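Local coordinates for programmed cell death 6-interacting protein (PDB 5WA1), which acts in endosomal sorting, membrane repair and cytokinesis as a class E VPS protein, here represented by its Bro1 domain, which takes part in binding CHMP4 proteins of ESCRT-III, at residues A[147-152]-A[175-180]. Sequence-based numbering, arbitrary orientation.
Sequences NCAALA and QFASGA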
# COMPACT_ATOMS: atom_id res chain seq x y z
N ASN A 147 -9.56 -3.01 5.82
CA ASN A 147 -10.34 -2.64 4.64
C ASN A 147 -10.10 -1.20 4.24
O ASN A 147 -10.17 -0.88 3.05
CB ASN A 147 -11.83 -2.91 4.89
CG ASN A 147 -12.18 -4.38 4.74
OD1 ASN A 147 -11.29 -5.23 4.68
ND2 ASN A 147 -13.47 -4.69 4.67
N CYS A 148 -9.82 -0.30 5.20
CA CYS A 148 -9.41 1.05 4.82
C CYS A 148 -8.15 0.99 3.96
O CYS A 148 -8.09 1.60 2.88
CB CYS A 148 -9.14 1.90 6.06
SG CYS A 148 -10.57 2.20 7.13
N ALA A 149 -7.14 0.26 4.44
CA ALA A 149 -5.90 0.13 3.68
C ALA A 149 -6.13 -0.54 2.34
O ALA A 149 -5.61 -0.09 1.31
CB ALA A 149 -4.88 -0.66 4.51
N ALA A 150 -6.92 -1.62 2.32
CA ALA A 150 -7.19 -2.35 1.09
C ALA A 150 -7.93 -1.49 0.08
O ALA A 150 -7.56 -1.43 -1.10
CB ALA A 150 -7.99 -3.62 1.40
N LEU A 151 -8.99 -0.81 0.52
CA LEU A 151 -9.71 0.06 -0.40
C LEU A 151 -8.83 1.21 -0.88
O LEU A 151 -8.86 1.57 -2.07
CB LEU A 151 -11.00 0.58 0.26
CG LEU A 151 -11.88 1.45 -0.64
CD1 LEU A 151 -12.34 0.68 -1.86
CD2 LEU A 151 -13.09 2.03 0.10
N ALA A 152 -7.99 1.76 0.00
CA ALA A 152 -7.05 2.79 -0.43
C ALA A 152 -6.08 2.25 -1.48
O ALA A 152 -5.73 2.96 -2.43
CB ALA A 152 -6.27 3.33 0.77
N GLN A 175 0.83 5.45 0.61
CA GLN A 175 1.48 5.71 1.89
C GLN A 175 0.50 5.52 3.05
O GLN A 175 0.89 5.04 4.12
CB GLN A 175 2.08 7.11 1.90
CG GLN A 175 3.32 7.21 1.01
CD GLN A 175 3.87 8.61 0.98
OE1 GLN A 175 4.78 8.95 1.74
NE2 GLN A 175 3.31 9.45 0.12
N PHE A 176 -0.77 5.89 2.85
CA PHE A 176 -1.78 5.60 3.86
C PHE A 176 -1.93 4.09 4.06
O PHE A 176 -1.88 3.60 5.19
CB PHE A 176 -3.12 6.22 3.47
CG PHE A 176 -4.25 5.73 4.34
CD1 PHE A 176 -4.47 6.30 5.58
CD2 PHE A 176 -5.03 4.65 3.95
CE1 PHE A 176 -5.49 5.82 6.42
CE2 PHE A 176 -6.04 4.17 4.77
CZ PHE A 176 -6.27 4.76 6.00
N ALA A 177 -2.11 3.34 2.96
CA ALA A 177 -2.25 1.90 3.08
C ALA A 177 -1.04 1.28 3.76
O ALA A 177 -1.18 0.42 4.64
CB ALA A 177 -2.47 1.26 1.70
N SER A 178 0.16 1.75 3.41
CA SER A 178 1.38 1.24 4.04
C SER A 178 1.36 1.48 5.54
O SER A 178 1.71 0.59 6.32
CB SER A 178 2.61 1.91 3.42
OG SER A 178 3.80 1.44 4.06
N GLY A 179 0.97 2.68 5.97
CA GLY A 179 0.94 2.98 7.39
C GLY A 179 -0.17 2.25 8.12
O GLY A 179 -0.03 1.91 9.30
N ALA A 180 -1.29 2.00 7.44
CA ALA A 180 -2.40 1.31 8.09
C ALA A 180 -2.11 -0.18 8.25
O ALA A 180 -2.39 -0.76 9.30
CB ALA A 180 -3.70 1.53 7.32
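Ala149 and Ala177 bring the two helices together, their CA atoms 4.1 Å apart at the nearest point of the backbones. The CB of Ala177 points at the opposing main chain and lies 3.4 Å from Ala149 O, a close van der Waals approach of a methyl group to a carbonyl oxygen. One turn further along the same helix, Ala180 meets Ala149 methyl to methyl, CB to CB at 3.8 Å. Small side chains on both helices thus leave little between the backbones, and the axes of the two segments come within 8.3 Å of each other.

The pair is a helical hairpin of the Bro1 domain: helix 137-157 and helix 164-191 follow one another in the chain and run roughly antiparallel, with 154° between the directions of segments 147-152 and 175-180, within a largely helical fold whose family is grouped with the TPR repeats. No hydrogen bond joins the two segments, so apolar contact carries this part of the interface.

Phe176 supplies the aromatic part. CG is anti to the backbone N (chi1 169°), and from there the ring extends toward helix 137-157 and presents its edge to the turn from Cys148 to Ala152. CD2 rests 3.7 Å from the CB of Ala152, while CE2 comes 3.8 Å from Cys148 O, which lies near the ring plane. Cys148 O is already engaged within its own helix, accepting a hydrogen bond from Ala152 N at 2.9 Å. The CB of Cys148 touches CE2 and CZ on the same rim. Over one ring face, displaced toward the rim, sits the CB of Ala180, so that this methyl borders both Phe176 and Ala149. Leu90 of helix 83-97 touches both Cys148 and Phe176, and Met212 of helix 202-226 packs on Ala177.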